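Local coordinates for N-acetylmuramoyl-L-alanine amidase domain-containing protein SAOUHSC_02979 (Staphylococcus aureus, PDB 5T1Q) that probably acts as a secreted cell-wall amidase, the piece described here joining a glucosaminidase-family region to a C-terminal CHAP domain, at residues 35-40 with 199-204; 192-197 with 337-342; 255-260 with 276-281; 299-304 with 327-332. All coordinates share one frame; numbering follows the deposited sequence. Where two conformers were deposited one is given.

Interaction 1: residues 35-40 with 199-204; sequences SLFETD and LNSIIK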
loop_
_atom_site.group_PDB
_atom_site.type_symbol
_atom_site.label_atom_id
_atom_site.label_comp_id
_atom_site.label_asym_id
_atom_site.label_seq_id
_atom_site.Cartn_x
_atom_site.Cartn_y
_atom_site.Cartn_z
ATOM N N SER A 35 1.864 0.299 -2.264
ATOM C CA SER A 35 2.378 -0.904 -1.596
ATOM C C SER A 35 1.765 -1.147 -0.229
ATOM O O SER A 35 1.478 -0.215 0.499
ATOM C CB SER A 35 3.888 -0.815 -1.430
ATOM O OG SER A 35 4.516 -0.604 -2.675
ATOM N N LEU A 36 1.582 -2.418 0.091
ATOM C CA LEU A 36 1.079 -2.849 1.372
ATOM C C LEU A 36 2.241 -3.402 2.184
ATOM O O LEU A 36 3.226 -3.886 1.628
ATOM C CB LEU A 36 0.004 -3.906 1.193
ATOM C CG LEU A 36 -1.220 -3.376 0.431
ATOM C CD1 LEU A 36 -2.082 -4.531 -0.000
ATOM C CD2 LEU A 36 -2.006 -2.373 1.264
ATOM N N PHE A 37 2.104 -3.308 3.500
ATOM C CA PHE A 37 3.127 -3.716 4.444
ATOM C C PHE A 37 2.538 -4.467 5.620
ATOM O O PHE A 37 1.393 -4.235 6.016
ATOM C CB PHE A 37 3.833 -2.479 5.004
ATOM C CG PHE A 37 4.591 -1.701 3.981
ATOM C CD1 PHE A 37 3.948 -0.768 3.191
ATOM C CD2 PHE A 37 5.955 -1.913 3.799
ATOM C CE1 PHE A 37 4.639 -0.064 2.235
ATOM C CE2 PHE A 37 6.654 -1.202 2.849
ATOM C CZ PHE A 37 5.995 -0.281 2.060
ATOM N N GLU A 38 3.350 -5.342 6.199
ATOM C CA GLU A 38 2.954 -6.088 7.388
ATOM C C GLU A 38 3.966 -5.734 8.474
ATOM O O GLU A 38 5.084 -5.289 8.173
ATOM C CB GLU A 38 2.923 -7.577 7.059
ATOM C CG GLU A 38 1.926 -8.380 7.888
ATOM C CD GLU A 38 1.490 -9.664 7.211
ATOM O OE1 GLU A 38 1.752 -9.829 6.002
ATOM O OE2 GLU A 38 0.859 -10.508 7.883
ATOM N N THR A 39 3.563 -5.868 9.736
ATOM C CA THR A 39 4.473 -5.605 10.855
ATOM C C THR A 39 5.541 -6.689 10.906
ATOM O O THR A 39 5.237 -7.868 10.776
ATOM C CB THR A 39 3.749 -5.549 12.216
ATOM O OG1 THR A 39 2.766 -6.598 12.283
ATOM C CG2 THR A 39 3.067 -4.194 12.408
ATOM N N ASP A 40 6.791 -6.265 11.069
ATOM C CA ASP A 40 7.937 -7.175 11.154
ATOM C C ASP A 40 7.773 -8.096 12.364
ATOM O O ASP A 40 7.670 -7.598 13.481
ATOM C CB ASP A 40 9.218 -6.330 11.299
ATOM C CG ASP A 40 10.497 -7.158 11.376
ATOM O OD1 ASP A 40 10.470 -8.394 11.216
ATOM O OD2 ASP A 40 11.555 -6.540 11.600
ATOM N N LEU A 199 9.718 3.235 3.231
ATOM C CA LEU A 199 10.782 3.354 2.236
ATOM C C LEU A 199 12.016 2.555 2.660
ATOM O O LEU A 199 12.595 1.835 1.849
ATOM C CB LEU A 199 11.160 4.817 1.976
ATOM C CG LEU A 199 10.129 5.713 1.289
ATOM C CD1 LEU A 199 10.711 7.103 1.095
ATOM C CD2 LEU A 199 9.688 5.149 -0.053
ATOM N N ASN A 200 12.394 2.668 3.929
ATOM C CA ASN A 200 13.543 1.950 4.463
ATOM C C ASN A 200 13.356 0.449 4.281
ATOM O O ASN A 200 14.275 -0.237 3.855
ATOM C CB ASN A 200 13.785 2.316 5.941
ATOM C CG ASN A 200 14.170 3.784 6.123
ATOM O OD1 ASN A 200 14.606 4.448 5.179
ATOM N ND2 ASN A 200 14.006 4.294 7.334
ATOM N N SER A 201 12.148 -0.041 4.556
ATOM C CA SER A 201 11.840 -1.460 4.382
ATOM C C SER A 201 12.034 -1.911 2.930
ATOM O O SER A 201 12.560 -2.992 2.676
ATOM C CB SER A 201 10.404 -1.749 4.809
ATOM O OG SER A 201 10.097 -3.119 4.617
ATOM N N ILE A 202 11.580 -1.093 1.988
ATOM C CA ILE A 202 11.716 -1.410 0.569
ATOM C C ILE A 202 13.199 -1.413 0.156
ATOM O O ILE A 202 13.668 -2.330 -0.513
ATOM C CB ILE A 202 10.928 -0.404 -0.305
ATOM C CG1 ILE A 202 9.426 -0.516 -0.021
ATOM C CG2 ILE A 202 11.199 -0.664 -1.784
ATOM C CD1 ILE A 202 8.577 0.597 -0.607
ATOM N N ILE A 203 13.925 -0.381 0.571
ATOM C CA ILE A 203 15.336 -0.241 0.225
ATOM C C ILE A 203 16.156 -1.420 0.721
ATOM O O ILE A 203 16.973 -1.974 -0.028
ATOM C CB ILE A 203 15.912 1.075 0.780
ATOM C CG1 ILE A 203 15.240 2.269 0.073
ATOM C CG2 ILE A 203 17.425 1.125 0.582
ATOM C CD1 ILE A 203 15.524 3.601 0.705
ATOM N N LYS A 204 15.935 -1.794 1.974
ATOM C CA LYS A 204 16.651 -2.888 2.590
ATOM C C LYS A 204 16.389 -4.231 1.905
ATOM O O LYS A 204 17.313 -4.885 1.441
ATOM C CB LYS A 204 16.270 -2.986 4.070
ATOM C CG LYS A 204 16.955 -4.109 4.826
ATOM C CD LYS A 204 16.546 -4.079 6.289
ATOM C CE LYS A 204 17.138 -5.254 7.048
ATOM N NZ LYS A 204 16.639 -5.299 8.453
#
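Apolar packing of the Phe-37 ring against Ile-202 joins the short strand 37-39 to helix 195-205 in a buried part of the chain. The side chains cross at about a right angle, and the ring offers its edge: CZ of Phe-37 lies 3.8 Å from CD1 of Ile-202, nearly in the ring plane. With CG1 anti to its own carbonyl carbon (chi1 -64°), the isoleucine extends its long branch to the phenylalanine. Strand 37-39 belongs to a mixed sheet, parallel to 339-345 and antiparallel to 52-54, so this is helix-on-sheet packing beside the edge strand 52-54. Val-54 of that strand touches Phe-37, Ser-201 and Ile-202 alike. The phenylalanine is long enough to carry its ring rim from strand to helix, whereas small Ser-201 lets the ring approach its CB, 4.3 Å from CE2 of Phe-37. The serine hydroxyl is hydrogen-bonded to the carbonyl of Phe-52, so its polar end is satisfied within this apolar setting. Ile-202 also touches Ile-90 of helix 82-93.

Interaction 2: residues 192-197 with 337-342; sequences DPNYAK and LGIISH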
loop_
_atom_site.group_PDB
_atom_site.type_symbol
_atom_site.label_atom_id
_atom_site.label_comp_id
_atom_site.label_asym_id
_atom_site.label_seq_id
_atom_site.Cartn_x
_atom_site.Cartn_y
_atom_site.Cartn_z
ATOM N N ASP A 192 1.173 9.999 5.113
ATOM C CA ASP A 192 1.372 8.693 5.748
ATOM C C ASP A 192 2.466 8.817 6.815
ATOM O O ASP A 192 3.617 9.056 6.484
ATOM C CB ASP A 192 1.757 7.667 4.657
ATOM C CG ASP A 192 1.880 6.236 5.177
ATOM O OD1 ASP A 192 1.909 6.005 6.408
ATOM O OD2 ASP A 192 1.948 5.326 4.320
ATOM N N PRO A 193 2.106 8.630 8.100
ATOM C CA PRO A 193 3.087 8.804 9.175
ATOM C C PRO A 193 4.143 7.701 9.255
ATOM O O PRO A 193 5.072 7.819 10.051
ATOM C CB PRO A 193 2.217 8.824 10.438
ATOM C CG PRO A 193 1.056 7.964 10.095
ATOM C CD PRO A 193 0.808 8.150 8.622
ATOM N N ASN A 194 3.993 6.639 8.458
ATOM C CA ASN A 194 4.984 5.565 8.416
ATOM C C ASN A 194 5.767 5.617 7.114
ATOM O O ASN A 194 6.438 4.654 6.772
ATOM C CB ASN A 194 4.302 4.194 8.528
ATOM C CG ASN A 194 3.608 3.982 9.856
ATOM O OD1 ASN A 194 2.471 3.522 9.896
ATOM N ND2 ASN A 194 4.288 4.296 10.943
ATOM N N TYR A 195 5.718 6.749 6.412
ATOM C CA TYR A 195 6.357 6.846 5.101
ATOM C C TYR A 195 7.846 6.447 5.108
ATOM O O TYR A 195 8.261 5.583 4.315
ATOM C CB TYR A 195 6.169 8.250 4.514
ATOM C CG TYR A 195 6.299 8.302 3.003
ATOM C CD1 TYR A 195 5.306 7.767 2.188
ATOM C CD2 TYR A 195 7.374 8.942 2.392
ATOM C CE1 TYR A 195 5.400 7.821 0.806
ATOM C CE2 TYR A 195 7.481 8.998 1.006
ATOM C CZ TYR A 195 6.495 8.444 0.216
ATOM O OH TYR A 195 6.604 8.514 -1.164
ATOM N N ALA A 196 8.623 7.015 6.033
ATOM C CA ALA A 196 10.064 6.729 6.107
ATOM C C ALA A 196 10.347 5.258 6.385
ATOM O O ALA A 196 11.169 4.643 5.700
ATOM C CB ALA A 196 10.743 7.598 7.161
ATOM N N LYS A 197 9.672 4.690 7.380
ATOM C CA LYS A 197 9.878 3.280 7.708
ATOM C C LYS A 197 9.495 2.356 6.545
ATOM O O LYS A 197 10.105 1.310 6.357
ATOM C CB LYS A 197 9.187 2.880 9.014
ATOM C CG LYS A 197 9.820 3.527 10.251
ATOM C CD LYS A 197 9.647 2.698 11.515
ATOM C CE LYS A 197 8.191 2.420 11.876
ATOM N NZ LYS A 197 7.445 3.640 12.291
ATOM N N LEU A 337 -2.464 3.185 7.563
ATOM C CA LEU A 337 -2.593 3.217 6.106
ATOM C C LEU A 337 -1.676 2.187 5.427
ATOM O O LEU A 337 -0.470 2.206 5.637
ATOM C CB LEU A 337 -2.248 4.627 5.593
ATOM C CG LEU A 337 -2.348 4.909 4.092
ATOM C CD1 LEU A 337 -3.751 4.678 3.596
ATOM C CD2 LEU A 337 -1.928 6.343 3.793
ATOM N N GLY A 338 -2.257 1.312 4.605
ATOM C CA GLY A 338 -1.510 0.276 3.874
ATOM C C GLY A 338 -0.855 -0.783 4.764
ATOM O O GLY A 338 0.119 -1.431 4.366
ATOM N N ILE A 339 -1.395 -0.956 5.960
ATOM C CA ILE A 339 -0.859 -1.910 6.923
ATOM C C ILE A 339 -1.796 -3.105 7.075
ATOM O O ILE A 339 -2.991 -2.940 7.277
ATOM C CB ILE A 339 -0.712 -1.265 8.313
ATOM C CG1 ILE A 339 0.091 0.033 8.244
ATOM C CG2 ILE A 339 -0.084 -2.249 9.305
ATOM C CD1 ILE A 339 1.500 -0.127 7.751
ATOM N N ILE A 340 -1.234 -4.294 6.945
ATOM C CA ILE A 340 -1.923 -5.540 7.186
ATOM C C ILE A 340 -1.576 -5.898 8.638
ATOM O O ILE A 340 -0.412 -5.894 8.995
ATOM C CB ILE A 340 -1.419 -6.629 6.234
ATOM C CG1 ILE A 340 -1.831 -6.287 4.802
ATOM C CG2 ILE A 340 -1.963 -8.003 6.626
ATOM C CD1 ILE A 340 -1.086 -7.095 3.769
ATOM N N SER A 341 -2.594 -6.129 9.465
ATOM C CA SER A 341 -2.423 -6.448 10.895
ATOM C C SER A 341 -3.292 -7.642 11.299
ATOM O O SER A 341 -4.045 -8.185 10.490
ATOM C CB SER A 341 -2.777 -5.233 11.764
ATOM O OG SER A 341 -4.116 -4.845 11.540
ATOM N N HIS A 342 -3.172 -8.047 12.552
ATOM C CA HIS A 342 -3.867 -9.229 13.032
ATOM C C HIS A 342 -4.196 -9.070 14.500
ATOM O O HIS A 342 -3.528 -8.325 15.210
ATOM C CB HIS A 342 -2.950 -10.467 12.913
ATOM C CG HIS A 342 -1.798 -10.294 11.979
ATOM N ND1 HIS A 342 -0.533 -9.972 12.424
ATOM C CD2 HIS A 342 -1.710 -10.385 10.632
ATOM C CE1 HIS A 342 0.285 -9.871 11.389
ATOM N NE2 HIS A 342 -0.409 -10.112 10.289
HETATM O O HOH W 1 0.818 3.816 7.593
#
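Leu-337 holds CG anti to the backbone N (chi1 -178°), which carries its CD2 out to CB of Asp-192 at 4.0 Å; the aspartate's own chi1 of -175° directs its carboxylate. The leucine methyl lies alongside both CB and the carboxylate, with OD2 of Asp-192 also 4.0 Å from CD2. OD1 of Asp-192 accepts the N-H of Asn-194 at 3.0 Å, a fairly straight bond (162°) reaching it from above the carboxylate plane. This Asx turn sits inside a type I beta turn, closed by the bond from Tyr-195 N to Asp-192 O, which leads into helix 195-205; aspartate suits such a place because its short carboxylate can reach a backbone N-H two residues on. Asn-194 stands at the N-cap position, and its OD1 comes 4.3 Å from CD1 of Ile-339. A water lies between the segments, 2.7 Å from OD1 of Asp-192 and 2.8 Å from O of Leu-337. Lys-198 forms a salt bridge to OD2 of Asp-192 and also bonds the Leu-337 carbonyl. The junction between the glucosaminidase-family region and the CHAP-containing part thus combines a small apolar contact with a water and lysine link, and the ammonium probably stabilises the carboxylate as an anion.

Interaction 3: residues 255-260 with 276-281; sequences WYVYNR and HNWNNR. With NA (sodium ion), chain E.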
loop_
_atom_site.group_PDB
_atom_site.type_symbol
_atom_site.label_atom_id
_atom_site.label_comp_id
_atom_site.label_asym_id
_atom_site.label_seq_id
_atom_site.Cartn_x
_atom_site.Cartn_y
_atom_site.Cartn_z
ATOM N N TRP A 255 -10.790 -5.867 -0.187
ATOM C CA TRP A 255 -9.745 -6.370 -1.084
ATOM C C TRP A 255 -8.835 -7.384 -0.384
ATOM O O TRP A 255 -8.438 -8.383 -0.968
ATOM C CB TRP A 255 -8.895 -5.197 -1.616
ATOM C CG TRP A 255 -7.710 -5.620 -2.431
ATOM C CD1 TRP A 255 -7.649 -5.758 -3.784
ATOM C CD2 TRP A 255 -6.412 -5.968 -1.932
ATOM N NE1 TRP A 255 -6.387 -6.165 -4.159
ATOM C CE2 TRP A 255 -5.613 -6.301 -3.039
ATOM C CE3 TRP A 255 -5.854 -6.025 -0.658
ATOM C CZ2 TRP A 255 -4.279 -6.698 -2.911
ATOM C CZ3 TRP A 255 -4.517 -6.419 -0.531
ATOM C CH2 TRP A 255 -3.752 -6.745 -1.650
ATOM N N TYR A 256 -8.491 -7.118 0.865
ATOM C CA TYR A 256 -7.573 -8.007 1.575
ATOM C C TYR A 256 -8.179 -9.393 1.756
ATOM O O TYR A 256 -7.516 -10.391 1.482
ATOM C CB TYR A 256 -7.108 -7.414 2.931
ATOM C CG TYR A 256 -6.300 -8.412 3.710
ATOM C CD1 TYR A 256 -4.936 -8.593 3.448
ATOM C CD2 TYR A 256 -6.906 -9.228 4.680
ATOM C CE1 TYR A 256 -4.204 -9.535 4.138
ATOM C CE2 TYR A 256 -6.180 -10.193 5.359
ATOM C CZ TYR A 256 -4.833 -10.338 5.091
ATOM O OH TYR A 256 -4.112 -11.277 5.765
ATOM N N VAL A 257 -9.433 -9.454 2.206
ATOM C CA VAL A 257 -10.070 -10.750 2.423
ATOM C C VAL A 257 -10.240 -11.555 1.108
ATOM O O VAL A 257 -10.039 -12.772 1.085
ATOM C CB VAL A 257 -11.397 -10.612 3.182
ATOM C CG1 VAL A 257 -12.037 -11.975 3.377
ATOM C CG2 VAL A 257 -11.181 -9.924 4.533
ATOM N N TYR A 258 -10.608 -10.869 0.034
ATOM C CA TYR A 258 -10.727 -11.486 -1.273
ATOM C C TYR A 258 -9.406 -12.156 -1.657
ATOM O O TYR A 258 -9.393 -13.329 -2.042
ATOM C CB TYR A 258 -11.125 -10.439 -2.323
ATOM C CG TYR A 258 -11.134 -10.956 -3.755
ATOM C CD1 TYR A 258 -9.969 -10.939 -4.532
ATOM C CD2 TYR A 258 -12.300 -11.446 -4.332
ATOM C CE1 TYR A 258 -9.968 -11.419 -5.843
ATOM C CE2 TYR A 258 -12.310 -11.926 -5.639
ATOM C CZ TYR A 258 -11.143 -11.918 -6.383
ATOM O OH TYR A 258 -11.171 -12.386 -7.681
ATOM N N ASN A 259 -8.303 -11.411 -1.528
ATOM C CA ASN A 259 -6.963 -11.933 -1.876
ATOM C C ASN A 259 -6.463 -13.011 -0.934
ATOM O O ASN A 259 -5.950 -14.032 -1.373
ATOM C CB ASN A 259 -5.936 -10.803 -1.977
ATOM C CG ASN A 259 -6.072 -10.015 -3.273
ATOM O OD1 ASN A 259 -6.742 -8.990 -3.322
ATOM N ND2 ASN A 259 -5.532 -10.549 -4.342
ATOM N N ARG A 260 -6.639 -12.806 0.363
ATOM C CA ARG A 260 -6.163 -13.786 1.331
ATOM C C ARG A 260 -6.863 -15.117 1.133
ATOM O O ARG A 260 -6.230 -16.162 1.225
ATOM C CB ARG A 260 -6.346 -13.261 2.761
ATOM C CG ARG A 260 -5.852 -14.185 3.868
ATOM C CD ARG A 260 -4.375 -14.469 3.740
ATOM N NE ARG A 260 -3.845 -15.202 4.883
ATOM C CZ ARG A 260 -2.591 -15.627 4.988
ATOM N NH1 ARG A 260 -1.719 -15.418 4.002
ATOM N NH2 ARG A 260 -2.207 -16.282 6.080
ATOM N N HIS A 276 -20.005 -4.602 5.530
ATOM C CA HIS A 276 -21.171 -5.030 6.287
ATOM C C HIS A 276 -22.222 -5.747 5.450
ATOM O O HIS A 276 -23.046 -6.476 6.014
ATOM C CB HIS A 276 -21.819 -3.854 7.035
ATOM C CG HIS A 276 -22.476 -2.866 6.144
ATOM N ND1 HIS A 276 -23.842 -2.766 6.042
ATOM C CD2 HIS A 276 -21.964 -1.963 5.271
ATOM C CE1 HIS A 276 -24.147 -1.824 5.166
ATOM N NE2 HIS A 276 -23.028 -1.335 4.669
ATOM N N ASN A 277 -22.236 -5.504 4.134
ATOM C CA ASN A 277 -23.173 -6.180 3.255
ATOM C C ASN A 277 -22.713 -7.554 2.826
ATOM O O ASN A 277 -23.452 -8.247 2.151
ATOM C CB ASN A 277 -23.425 -5.363 1.984
ATOM C CG ASN A 277 -24.405 -4.239 2.195
ATOM O OD1 ASN A 277 -25.383 -4.382 2.925
ATOM N ND2 ASN A 277 -24.178 -3.128 1.509
ATOM N N TRP A 278 -21.505 -7.954 3.205
ATOM C CA TRP A 278 -20.985 -9.249 2.757
ATOM C C TRP A 278 -21.798 -10.456 3.216
ATOM O O TRP A 278 -22.081 -11.346 2.415
ATOM C CB TRP A 278 -19.519 -9.403 3.161
ATOM C CG TRP A 278 -18.559 -8.732 2.207
ATOM C CD1 TRP A 278 -18.708 -7.530 1.599
ATOM C CD2 TRP A 278 -17.260 -9.204 1.846
ATOM N NE1 TRP A 278 -17.597 -7.250 0.812
ATOM C CE2 TRP A 278 -16.692 -8.257 0.969
ATOM C CE3 TRP A 278 -16.517 -10.343 2.182
ATOM C CZ2 TRP A 278 -15.428 -8.417 0.410
ATOM C CZ3 TRP A 278 -15.263 -10.513 1.604
ATOM C CH2 TRP A 278 -14.733 -9.555 0.736
ATOM N N ASN A 279 -22.192 -10.474 4.493
ATOM C CA ASN A 279 -22.915 -11.625 5.027
ATOM C C ASN A 279 -24.309 -11.817 4.418
ATOM O O ASN A 279 -24.651 -12.926 4.018
ATOM C CB ASN A 279 -22.925 -11.647 6.573
ATOM C CG ASN A 279 -23.569 -10.427 7.186
ATOM O OD1 ASN A 279 -23.656 -9.359 6.558
ATOM N ND2 ASN A 279 -24.005 -10.559 8.423
ATOM N N ASN A 280 -25.109 -10.755 4.354
ATOM C CA ASN A 280 -26.462 -10.844 3.766
ATOM C C ASN A 280 -26.390 -11.057 2.236
ATOM O O ASN A 280 -27.139 -11.843 1.689
ATOM C CB ASN A 280 -27.333 -9.626 4.110
ATOM C CG ASN A 280 -26.597 -8.318 3.942
ATOM O OD1 ASN A 280 -25.672 -8.015 4.715
ATOM N ND2 ASN A 280 -26.989 -7.530 2.959
ATOM N N ARG A 281 -25.480 -10.384 1.542
ATOM C CA ARG A 281 -25.378 -10.625 0.114
ATOM C C ARG A 281 -24.850 -12.030 -0.183
ATOM O O ARG A 281 -25.370 -12.692 -1.074
ATOM C CB ARG A 281 -24.519 -9.583 -0.580
ATOM C CG ARG A 281 -25.169 -8.209 -0.638
ATOM C CD ARG A 281 -24.456 -7.309 -1.626
ATOM N NE ARG A 281 -24.971 -5.950 -1.569
ATOM C CZ ARG A 281 -24.520 -4.937 -2.297
ATOM N NH1 ARG A 281 -23.541 -5.105 -3.203
ATOM N NH2 ARG A 281 -25.063 -3.740 -2.134
HETATM NA NA NA E . -24.933 -7.267 6.811
HETATM O O HOH W 2 -25.850 -5.215 6.443
HETATM O O HOH W 3 -26.864 -8.303 8.145
#
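Trp-278 points its indole from helix 278-284 at Val-257 and Tyr-258 of helix 253-262. Its CB faces the other helix, and from there the bicyclic ring spans a backbone gap of 11.0 Å between CA of Val-257 and CA of Trp-278. On the pyrrole side NE1 donates to the carbonyl of Gly-273, fixing how the ring is turned. The six-membered ring does the touching: CZ3 of Trp-278 lies 4.0 Å from CG1 of Val-257, and CH2 of Trp-278 brings its edge 4.4 Å from the backbone N of Tyr-258. Tryptophan suits the place through its reach, and beta-branched valine by meeting it with a compact surface. On the side of segment 276-281 turned away from the indole, a sodium ion is bound by O of His-276 at 2.2 Å, OD1 of Asn-279 at 2.5 Å and OD1 of Asn-280 at 2.3 Å. Both asparagines place CG between backbone N and carbonyl carbon (chi1 60° and 45°), which brings the amide groups round to the metal; Glu-302 and two waters complete six oxygen ligands. Within the CHAP domain, Val-315 of strand 314-321 touches both Val-257 and Trp-278, while strand 298-301 meets the valine through Ala-298 and the indole through Val-300.

Interaction 4: residues 299-304 with 327-332; sequences VVFEAG and IVISES. With NA (sodium ion), chain E.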
loop_
_atom_site.group_PDB
_atom_site.type_symbol
_atom_site.label_atom_id
_atom_site.label_comp_id
_atom_site.label_asym_id
_atom_site.label_seq_id
_atom_site.Cartn_x
_atom_site.Cartn_y
_atom_site.Cartn_z
ATOM N N VAL A 299 -14.770 -13.171 7.970
ATOM C CA VAL A 299 -15.565 -12.848 9.155
ATOM C C VAL A 299 -16.070 -11.420 9.027
ATOM O O VAL A 299 -15.295 -10.479 8.805
ATOM C CB VAL A 299 -14.827 -13.122 10.484
ATOM C CG1 VAL A 299 -13.493 -12.398 10.548
ATOM C CG2 VAL A 299 -15.704 -12.749 11.672
ATOM N N VAL A 300 -17.388 -11.268 9.145
ATOM C CA VAL A 300 -18.007 -9.972 8.984
ATOM C C VAL A 300 -18.483 -9.343 10.295
ATOM O O VAL A 300 -19.101 -10.013 11.125
ATOM C CB VAL A 300 -19.207 -10.091 8.047
ATOM C CG1 VAL A 300 -19.914 -8.743 7.902
ATOM C CG2 VAL A 300 -18.769 -10.650 6.702
ATOM N N PHE A 301 -18.197 -8.040 10.414
ATOM C CA PHE A 301 -18.618 -7.170 11.496
ATOM C C PHE A 301 -19.678 -6.240 10.896
ATOM O O PHE A 301 -19.381 -5.514 9.923
ATOM C CB PHE A 301 -17.461 -6.256 11.958
ATOM C CG PHE A 301 -16.352 -6.957 12.704
ATOM C CD1 PHE A 301 -15.401 -7.702 12.027
ATOM C CD2 PHE A 301 -16.236 -6.823 14.081
ATOM C CE1 PHE A 301 -14.365 -8.325 12.711
ATOM C CE2 PHE A 301 -15.205 -7.455 14.778
ATOM C CZ PHE A 301 -14.262 -8.189 14.095
ATOM N N GLU A 302 -20.885 -6.217 11.467
ATOM C CA GLU A 302 -21.939 -5.307 10.988
ATOM C C GLU A 302 -21.526 -3.839 11.240
ATOM O O GLU A 302 -20.590 -3.563 11.994
ATOM C CB GLU A 302 -23.284 -5.590 11.689
ATOM C CG GLU A 302 -23.871 -6.997 11.479
ATOM C CD GLU A 302 -24.416 -7.236 10.069
ATOM O OE1 GLU A 302 -24.290 -6.356 9.194
ATOM O OE2 GLU A 302 -25.017 -8.312 9.824
ATOM N N ALA A 303 -22.169 -2.918 10.537
ATOM C CA ALA A 303 -21.932 -1.484 10.714
ATOM C C ALA A 303 -22.005 -1.125 12.206
ATOM O O ALA A 303 -22.964 -1.457 12.873
ATOM C CB ALA A 303 -22.979 -0.699 9.935
ATOM N N GLY A 304 -20.948 -0.519 12.728
ATOM C CA GLY A 304 -20.881 -0.146 14.142
ATOM C C GLY A 304 -20.675 -1.273 15.151
ATOM O O GLY A 304 -20.619 -1.009 16.332
ATOM N N ILE A 327 -11.016 -16.351 18.121
ATOM C CA ILE A 327 -10.468 -16.468 16.767
ATOM C C ILE A 327 -9.272 -15.544 16.582
ATOM O O ILE A 327 -9.154 -14.526 17.262
ATOM C CB ILE A 327 -11.534 -16.131 15.672
ATOM C CG1 ILE A 327 -12.075 -14.709 15.848
ATOM C CG2 ILE A 327 -12.689 -17.109 15.737
ATOM C CD1 ILE A 327 -13.049 -14.252 14.789
ATOM N N VAL A 328 -8.394 -15.918 15.655
ATOM C CA VAL A 328 -7.271 -15.090 15.256
ATOM C C VAL A 328 -7.618 -14.637 13.845
ATOM O O VAL A 328 -7.889 -15.477 12.965
ATOM C CB VAL A 328 -5.960 -15.869 15.216
ATOM C CG1 VAL A 328 -4.815 -14.950 14.804
ATOM C CG2 VAL A 328 -5.682 -16.513 16.567
ATOM N N ILE A 329 -7.613 -13.320 13.627
ATOM C CA ILE A 329 -7.964 -12.757 12.343
ATOM C C ILE A 329 -6.848 -11.883 11.786
ATOM O O ILE A 329 -6.048 -11.351 12.547
ATOM C CB ILE A 329 -9.250 -11.892 12.424
ATOM C CG1 ILE A 329 -9.084 -10.711 13.384
ATOM C CG2 ILE A 329 -10.422 -12.738 12.871
ATOM C CD1 ILE A 329 -10.233 -9.722 13.392
ATOM N N SER A 330 -6.819 -11.744 10.456
ATOM C CA SER A 330 -5.905 -10.847 9.782
ATOM C C SER A 330 -6.788 -9.878 8.966
ATOM O O SER A 330 -7.890 -10.229 8.506
ATOM C CB SER A 330 -4.877 -11.596 8.918
ATOM O OG SER A 330 -5.484 -12.291 7.846
ATOM N N GLU A 331 -6.294 -8.670 8.772
ATOM C CA GLU A 331 -7.087 -7.624 8.139
ATOM C C GLU A 331 -6.163 -6.519 7.654
ATOM O O GLU A 331 -4.982 -6.537 7.965
ATOM C CB GLU A 331 -8.070 -7.079 9.178
ATOM C CG GLU A 331 -7.360 -6.638 10.453
ATOM C CD GLU A 331 -8.255 -6.510 11.665
ATOM O OE1 GLU A 331 -9.502 -6.506 11.528
ATOM O OE2 GLU A 331 -7.694 -6.398 12.786
ATOM N N SER A 332 -6.703 -5.578 6.883
ATOM C CA SER A 332 -5.925 -4.467 6.375
ATOM C C SER A 332 -6.569 -3.149 6.755
ATOM O O SER A 332 -7.771 -3.078 6.996
ATOM C CB SER A 332 -5.834 -4.529 4.850
ATOM O OG SER A 332 -7.131 -4.359 4.268
HETATM NA NA NA E . -24.933 -7.267 6.811
HETATM O O HOH W 3 -26.864 -8.303 8.145
HETATM O O HOH W 2 -25.850 -5.215 6.443
#
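In the antiparallel part of the mixed sheet, within the CHAP domain, strands 298-301 and 327-332 flank strand 314-321, and Val-299, Phe-301, Ile-327 and Ile-329 meet across it on one side. The strand axes stay 10.1 Å apart at their closest and run at 73° to one another, so the link is made by side chains rather than by backbone bonds. CG1 of Val-299 lies 3.9 Å from CG2 of Ile-329, the two side chains crossing at about a right angle. The other valine branch, CG2, is anti to the backbone N and heads for CD1 of Ile-327, 4.4 Å away. Beta-branched residues suit extended strands, and Val-299 and Ile-329 both touch Ala-316 of the strand between them. Farther along strand 327-332, Glu-331 bonds His-314 and forms a salt bridge with Arg-343; with Cys-253 this is consistent with the Cys-His-Glu triad of a CHAP hydrolase. Just past strand 298-301, Glu-302 binds sodium through OE1 at 2.6 Å, while OE2 accepts from a metal-bound water. Leu-353 touches both Val-299 and Phe-301. At the far rim of the phenyl group, CZ of Phe-301 meets CD1 of Ile-329 at 4.4 Å, the methyl standing at the ring edge, near its plane.

From the N terminus, strand 37-39 opens the long loop that interaction 1 closes on helix 195-205. Before it closes, the turn at the start of that helix opens interaction 2, which ends only at strand 339-345, so the two cross. Inside the loop of interaction 2 lie interactions 3 and 4, in series: 255-260 closes on 276-281, then 299-304 on 327-332. Interactions 1 and 2 tie the helical glucosaminidase-family region to one end of the mixed sheet, whose strands 37-39 and 339-345 are neighbours. Interactions 3 and 4 lie within the CHAP domain and share a sodium ion, while strand 327-332 pairs with 339-345 to connect interaction 4 with interaction 2.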